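Local coordinates for protein ribonuclease VapC (Caulobacter crescentus, PDB 5K8J) that probably acts as a magnesium-dependent PIN-domain ribonuclease, the toxin of the VapBC1 toxin-antitoxin system, here held in complex with its VapB antitoxin, at residues V9-H12 with L13-D17; L32-I35 with I36-V39; E78-R81 with I82-A86. All coordinates share one frame; numbering follows the deposited sequence.

Interaction 1 (V9-H12 with L13-D17)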
loop_
_atom_site.group_PDB
_atom_site.type_symbol
_atom_site.label_atom_id
_atom_site.label_comp_id
_atom_site.label_asym_id
_atom_site.label_seq_id
_atom_site.Cartn_x
_atom_site.Cartn_y
_atom_site.Cartn_z
ATOM N N VAL B 9 -22.007 11.224 18.643
ATOM C CA VAL B 9 -22.315 10.198 19.638
ATOM C C VAL B 9 -21.338 10.294 20.806
ATOM O O VAL B 9 -21.737 10.222 21.979
ATOM C CB VAL B 9 -22.287 8.793 18.994
ATOM C CG1 VAL B 9 -22.535 7.704 20.036
ATOM C CG2 VAL B 9 -23.325 8.686 17.880
ATOM N N ALA B 10 -20.037 10.425 20.501
ATOM C CA ALA B 10 -19.039 10.541 21.553
ATOM C C ALA B 10 -19.234 11.805 22.379
ATOM O O ALA B 10 -18.989 11.795 23.590
ATOM C CB ALA B 10 -17.641 10.504 20.953
ATOM N N ILE B 11 -19.605 12.914 21.741
ATOM C CA ILE B 11 -19.923 14.137 22.488
ATOM C C ILE B 11 -21.061 13.893 23.479
ATOM O O ILE B 11 -21.015 14.347 24.634
ATOM C CB ILE B 11 -20.251 15.300 21.524
ATOM C CG1 ILE B 11 -18.993 15.817 20.864
ATOM C CG2 ILE B 11 -20.960 16.473 22.274
ATOM C CD1 ILE B 11 -19.238 16.775 19.728
ATOM N N HIS B 12 -22.120 13.213 23.042
ATOM C CA HIS B 12 -23.241 12.953 23.936
ATOM C C HIS B 12 -22.831 12.065 25.097
ATOM O O HIS B 12 -23.325 12.231 26.223
ATOM C CB HIS B 12 -24.387 12.346 23.121
ATOM C CG HIS B 12 -25.151 13.378 22.337
ATOM N ND1 HIS B 12 -26.493 13.626 22.554
ATOM C CD2 HIS B 12 -24.750 14.278 21.406
ATOM C CE1 HIS B 12 -26.889 14.609 21.764
ATOM N NE2 HIS B 12 -25.852 15.026 21.060
ATOM N N LEU B 13 -21.894 11.156 24.861
ATOM C CA LEU B 13 -21.325 10.363 25.944
ATOM C C LEU B 13 -20.530 11.254 26.905
ATOM O O LEU B 13 -20.788 11.269 28.117
ATOM C CB LEU B 13 -20.467 9.246 25.326
ATOM C CG LEU B 13 -19.937 8.080 26.146
ATOM C CD1 LEU B 13 -21.069 7.416 26.929
ATOM C CD2 LEU B 13 -19.286 7.079 25.214
ATOM N N ARG B 14 -19.627 12.081 26.374
ATOM C CA ARG B 14 -18.832 12.977 27.217
ATOM C C ARG B 14 -19.714 13.906 28.050
ATOM O O ARG B 14 -19.409 14.187 29.221
ATOM C CB ARG B 14 -17.889 13.816 26.358
ATOM C CG ARG B 14 -16.937 14.714 27.204
ATOM C CD ARG B 14 -16.327 15.921 26.439
ATOM N NE ARG B 14 -17.389 16.811 25.957
ATOM C CZ ARG B 14 -17.323 17.560 24.861
ATOM N NH1 ARG B 14 -16.235 17.586 24.107
ATOM N NH2 ARG B 14 -18.370 18.293 24.505
ATOM N N ASP B 15 -20.781 14.432 27.457
ATOM C CA ASP B 15 -21.595 15.425 28.139
ATOM C C ASP B 15 -22.781 14.823 28.880
ATOM O O ASP B 15 -23.548 15.579 29.489
ATOM C CB ASP B 15 -22.038 16.490 27.140
ATOM C CG ASP B 15 -20.893 17.357 26.711
ATOM O OD1 ASP B 15 -19.813 17.280 27.357
ATOM O OD2 ASP B 15 -21.033 18.101 25.723
ATOM N N GLY B 16 -22.904 13.494 28.930
ATOM C CA GLY B 16 -23.785 12.862 29.894
ATOM C C GLY B 16 -25.206 12.648 29.431
ATOM O O GLY B 16 -26.134 12.659 30.259
ATOM N N ASP B 17 -25.410 12.468 28.147
ATOM C CA ASP B 17 -26.740 12.195 27.597
ATOM C C ASP B 17 -27.162 10.784 27.968
ATOM O O ASP B 17 -26.547 9.818 27.505
ATOM C CB ASP B 17 -26.704 12.362 26.085
ATOM C CG ASP B 17 -28.016 12.023 25.414
ATOM O OD1 ASP B 17 -28.918 11.457 26.070
ATOM O OD2 ASP B 17 -28.133 12.332 24.207
#

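Interaction 2 (L32-I35 with I36-V39)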
loop_
_atom_site.group_PDB
_atom_site.type_symbol
_atom_site.label_atom_id
_atom_site.label_comp_id
_atom_site.label_asym_id
_atom_site.label_seq_id
_atom_site.Cartn_x
_atom_site.Cartn_y
_atom_site.Cartn_z
ATOM N N LEU B 32 -14.906 1.643 19.184
ATOM C CA LEU B 32 -13.682 2.308 18.754
ATOM C C LEU B 32 -13.949 3.791 18.591
ATOM O O LEU B 32 -15.028 4.191 18.167
ATOM C CB LEU B 32 -13.182 1.739 17.422
ATOM C CG LEU B 32 -13.159 0.219 17.281
ATOM C CD1 LEU B 32 -12.649 -0.170 15.892
ATOM C CD2 LEU B 32 -12.299 -0.433 18.356
ATOM N N LEU B 33 -12.957 4.601 18.923
ATOM C CA LEU B 33 -13.019 6.047 18.767
ATOM C C LEU B 33 -11.971 6.481 17.743
ATOM O O LEU B 33 -10.792 6.126 17.876
ATOM C CB LEU B 33 -12.735 6.727 20.112
ATOM C CG LEU B 33 -13.011 8.223 20.160
ATOM C CD1 LEU B 33 -14.498 8.508 20.021
ATOM C CD2 LEU B 33 -12.498 8.764 21.482
ATOM N N SER B 34 -12.377 7.312 16.784
ATOM C CA SER B 34 -11.423 7.903 15.844
ATOM C C SER B 34 -10.595 8.997 16.519
ATOM O O SER B 34 -11.119 9.796 17.293
ATOM C CB SER B 34 -12.181 8.510 14.684
ATOM O OG SER B 34 -11.307 9.333 13.944
ATOM N N ILE B 35 -9.298 9.052 16.190
ATOM C CA ILE B 35 -8.443 10.151 16.646
ATOM C C ILE B 35 -8.989 11.490 16.170
ATOM O O ILE B 35 -8.753 12.523 16.807
ATOM C CB ILE B 35 -7.004 9.913 16.167
ATOM C CG1 ILE B 35 -6.006 10.844 16.900
ATOM C CG2 ILE B 35 -6.863 10.125 14.661
ATOM C CD1 ILE B 35 -5.674 10.400 18.247
ATOM N N ILE B 36 -9.679 11.511 15.036
ATOM C CA ILE B 36 -10.273 12.747 14.548
ATOM C C ILE B 36 -11.376 13.195 15.494
ATOM O O ILE B 36 -11.468 14.374 15.856
ATOM C CB ILE B 36 -10.797 12.586 13.099
ATOM C CG1 ILE B 36 -9.694 12.073 12.158
ATOM C CG2 ILE B 36 -11.363 13.896 12.620
ATOM C CD1 ILE B 36 -8.387 12.889 12.177
ATOM N N SER B 37 -12.208 12.257 15.963
ATOM C CA SER B 37 -13.161 12.591 17.011
ATOM C C SER B 37 -12.462 13.065 18.279
ATOM O O SER B 37 -12.955 13.980 18.959
ATOM C CB SER B 37 -14.047 11.383 17.343
ATOM O OG SER B 37 -14.748 10.903 16.215
ATOM N N ARG B 38 -11.353 12.424 18.651
ATOM C CA ARG B 38 -10.597 12.903 19.799
ATOM C C ARG B 38 -10.245 14.380 19.628
ATOM O O ARG B 38 -10.461 15.175 20.538
ATOM C CB ARG B 38 -9.330 12.069 20.037
ATOM C CG ARG B 38 -8.503 12.620 21.171
ATOM C CD ARG B 38 -7.316 11.776 21.625
ATOM N NE ARG B 38 -6.572 12.638 22.543
ATOM C CZ ARG B 38 -5.261 12.622 22.745
ATOM N NH1 ARG B 38 -4.495 11.705 22.192
ATOM N NH2 ARG B 38 -4.707 13.537 23.536
ATOM N N VAL B 39 -9.755 14.775 18.456
ATOM C CA VAL B 39 -9.404 16.179 18.238
ATOM C C VAL B 39 -10.613 17.070 18.484
ATOM O O VAL B 39 -10.519 18.128 19.127
ATOM C CB VAL B 39 -8.842 16.382 16.823
ATOM C CG1 VAL B 39 -8.804 17.854 16.446
ATOM C CG2 VAL B 39 -7.433 15.783 16.773
HETATM O O HOH W 1 -14.943 8.152 16.514
#

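Interaction 3 (E78-R81 with I82-A86)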
loop_
_atom_site.group_PDB
_atom_site.type_symbol
_atom_site.label_atom_id
_atom_site.label_comp_id
_atom_site.label_asym_id
_atom_site.label_seq_id
_atom_site.Cartn_x
_atom_site.Cartn_y
_atom_site.Cartn_z
ATOM N N GLU B 78 -8.778 4.723 1.770
ATOM C CA GLU B 78 -10.232 4.589 1.717
ATOM C C GLU B 78 -10.888 5.930 1.375
ATOM O O GLU B 78 -11.845 5.983 0.598
ATOM C CB GLU B 78 -10.793 4.055 3.048
ATOM C CG GLU B 78 -10.504 2.609 3.327
ATOM C CD GLU B 78 -11.393 1.656 2.546
ATOM O OE1 GLU B 78 -11.113 0.452 2.602
ATOM O OE2 GLU B 78 -12.386 2.089 1.940
ATOM N N TYR B 79 -10.378 7.030 1.945
ATOM C CA TYR B 79 -10.913 8.343 1.628
ATOM C C TYR B 79 -10.807 8.615 0.141
ATOM O O TYR B 79 -11.746 9.118 -0.472
ATOM C CB TYR B 79 -10.197 9.445 2.441
ATOM C CG TYR B 79 -10.747 10.825 2.189
ATOM C CD1 TYR B 79 -11.779 11.339 2.978
ATOM C CD2 TYR B 79 -10.278 11.611 1.138
ATOM C CE1 TYR B 79 -12.325 12.577 2.726
ATOM C CE2 TYR B 79 -10.824 12.860 0.886
ATOM C CZ TYR B 79 -11.851 13.335 1.695
ATOM O OH TYR B 79 -12.436 14.555 1.479
ATOM N N ARG B 80 -9.673 8.270 -0.464
ATOM C CA ARG B 80 -9.533 8.454 -1.907
ATOM C C ARG B 80 -10.601 7.679 -2.648
ATOM O O ARG B 80 -11.230 8.205 -3.570
ATOM C CB ARG B 80 -8.129 8.042 -2.348
ATOM C CG ARG B 80 -7.923 8.002 -3.874
ATOM C CD ARG B 80 -6.486 7.520 -4.234
ATOM N NE ARG B 80 -6.311 6.120 -3.859
ATOM C CZ ARG B 80 -5.147 5.533 -3.594
ATOM N NH1 ARG B 80 -4.010 6.224 -3.638
ATOM N NH2 ARG B 80 -5.130 4.244 -3.271
ATOM N N ARG B 81 -10.826 6.416 -2.272
ATOM C CA ARG B 81 -11.877 5.655 -2.949
ATOM C C ARG B 81 -13.249 6.287 -2.752
ATOM O O ARG B 81 -14.094 6.246 -3.652
ATOM C CB ARG B 81 -11.862 4.207 -2.464
ATOM C CG ARG B 81 -10.642 3.437 -3.019
ATOM C CD ARG B 81 -10.761 1.929 -2.812
ATOM N NE ARG B 81 -10.535 1.597 -1.413
ATOM C CZ ARG B 81 -9.332 1.369 -0.900
ATOM N NH1 ARG B 81 -8.244 1.430 -1.666
ATOM N NH2 ARG B 81 -9.202 1.100 0.385
ATOM N N ILE B 82 -13.515 6.850 -1.572
ATOM C CA ILE B 82 -14.800 7.511 -1.347
ATOM C C ILE B 82 -14.997 8.674 -2.314
ATOM O O ILE B 82 -16.036 8.785 -2.959
ATOM C CB ILE B 82 -14.921 8.000 0.106
ATOM C CG1 ILE B 82 -14.992 6.824 1.072
ATOM C CG2 ILE B 82 -16.142 8.853 0.244
ATOM C CD1 ILE B 82 -14.977 7.217 2.592
ATOM N N VAL B 83 -14.016 9.582 -2.411
ATOM C CA VAL B 83 -14.217 10.725 -3.295
ATOM C C VAL B 83 -14.180 10.306 -4.765
ATOM O O VAL B 83 -14.836 10.935 -5.604
ATOM C CB VAL B 83 -13.214 11.862 -2.994
ATOM C CG1 VAL B 83 -13.477 12.473 -1.600
ATOM C CG2 VAL B 83 -11.745 11.403 -3.118
ATOM N N GLU B 84 -13.457 9.224 -5.109
ATOM C CA GLU B 84 -13.478 8.739 -6.490
ATOM C C GLU B 84 -14.881 8.369 -6.923
ATOM O O GLU B 84 -15.248 8.498 -8.107
ATOM C CB GLU B 84 -12.577 7.505 -6.653
ATOM C CG GLU B 84 -11.113 7.801 -6.769
ATOM C CD GLU B 84 -10.265 6.534 -6.869
ATOM O OE1 GLU B 84 -10.808 5.381 -6.812
ATOM O OE2 GLU B 84 -9.049 6.691 -7.056
ATOM N N SER B 85 -15.662 7.855 -5.988
ATOM C CA SER B 85 -17.024 7.433 -6.255
ATOM C C SER B 85 -18.040 8.557 -6.062
ATOM O O SER B 85 -18.889 8.804 -6.927
ATOM C CB SER B 85 -17.388 6.279 -5.325
ATOM O OG SER B 85 -18.640 5.757 -5.727
ATOM N N ALA B 86 -17.974 9.231 -4.937
ATOM C CA ALA B 86 -19.026 10.157 -4.556
ATOM C C ALA B 86 -18.762 11.587 -5.003
ATOM O O ALA B 86 -19.672 12.429 -4.910
ATOM C CB ALA B 86 -19.174 10.134 -3.032
#

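Interaction 1 (V9-H12 with L13-D17)
H12 and D17 meet across the C-terminal end of the first helix of the PIN domain, where the chain leaves the helix through a Schellman motif and starts the next one at once. The imidazole presents an edge, not a face, to the carboxylate: H12 ND1 donates to D17 OD2 over 2.7 Å, almost perfectly straight at 176°, with the oxygen in the ring plane and using its anti lone pair. The ring and carboxylate planes are nevertheless turned 46° from each other. D17 reaches back because its CG stands anti to its own backbone N (chi1 177°), while D17 OD1 caps the following helix at E19 N. One carboxylate thus ties the old helix to the new.

The backbone repeats this link. H12 O receives D17 N at 2.8 Å and, more weakly, G16 N; G16 makes the turn with positive phi, at backbone angles where a CB would press on the carbonyl oxygen before it.

On another side of the helix, I11, R14 and D15 project in the same general direction. The carboxylate of D15 lies at the edge of the R14 guanidinium and is gripped side-on, NE to OD1 at 2.8 Å and NH2 to OD2 at 2.9 Å, a salt bridge between adjacent residues. I11 CG1 lies over one face of that guanidinium. R14 NH2 also forms a salt bridge with E72 of the VapB chain, and the backbone N of that E72 donates a hydrogen bond to D15 OD2; R55 adds a second positive partner for D15 OD1. The methyl I11 CG2 sits 3.8 Å from D15 OD2 and 3.9 Å from R14 NH2, touching both members of the ion pair.

Interaction 2 (L32-I35 with I36-V39)
With S34 OG swung anti to its own backbone N (chi1 167°), the hydroxyl oxygen comes round to accept from I36 N at 2.9 Å, bent to 139°. S37 turns its OG the other way, anti to the carbonyl carbon (chi1 -58°), where a water joins it to the backbone of S34, accepting from S34 N at 2.7 Å. S34 is therefore the N-cap at a strand-to-helix junction of the parallel sheet: strand 31-34 ends and helix 35-45 begins without an intervening loop. S34 O takes the amide of R38 at 3.0 Å, in the carbonyl plane, and I35 O takes V39 N. Both serine hydroxyls have further partners, Q101 for S34 and T7 for S37. Beside them L33 CD1 rests on S37 CB at 4.0 Å. I35 crosses I36 at about a right angle, its CG2 meeting I36 CD1, and its CD1 touches R38 CD at 4.0 Å. From there the extended R38 chain carries its guanidinium away from the junction to salt bridges with E42 and with D77 of the second subunit.

Interaction 3 (E78-R81 with I82-A86)
E78-R81 and I82-A86 are consecutive stretches of one alpha helix, and four i to i+4 bonds cross between them. Those from I82 N to E78 O, V83 N to Y79 O and E84 N to R80 O measure 2.9 to 3.0 Å. Toward the C-terminal end the pattern weakens: the last bond, from S85 N to R81 O, lengthens to 3.2 Å and bends to 142°.

Among the side chains, Y79 and V83 make the apolar contact. Y79 is directed by a chi1 of -178°, which lays CG beside its carbonyl carbon and brings the far end of the ring down the helix; CE2 then meets V83 CG1 at 3.7 Å, with CZ and OH close behind. R80 and E84 run side by side, and their guanidinium and carboxylate planes differ by 20°. E84 OE2 touches the aliphatic part of R80, 3.6 Å from CG, but stands 4.2 Å from R80 NE and well out of the guanidinium plane, so the attraction is of charges alone. R81 turns back instead: its NH2 donates at 3.0 Å to E78 OE1, approaching from above the carboxylate plane. That same oxygen pairs with K64 of the third subunit, and two positive partners would probably favour the charged form of E78.

Helix 73-86 packs on helix 93-104, with E78 against A100 and L103 and Y79 against V93 and R96, while I82 reaches I120 in a loop. Other subunits pack against it as well: Y79 lies on V39 and V83 on E42 of the second subunit, and R81 packs against K64 of the third.

Overall arrangement
Interactions 1 and 2 touch directly: A10 CB lies 3.8 Å from L33 CD1, so helix 7-15 packs against the junction of strand 31-34 with helix 35-45. Both approach the predicted magnesium site, V9 and S37 each placing a side chain about 5 Å from that of D6. Interaction 3 stands apart, its centre about 29 Å from that of interaction 1 and on the opposite side of the chain's centre; its nearest atoms are about 9 Å from interaction 2, and the side chain of Y79 is about 8 Å from that of D95, the other predicted ligand. The antitoxin borders interaction 1 extensively and reaches interaction 2 through L32, whereas interactions 2 and 3 both touch the second subunit.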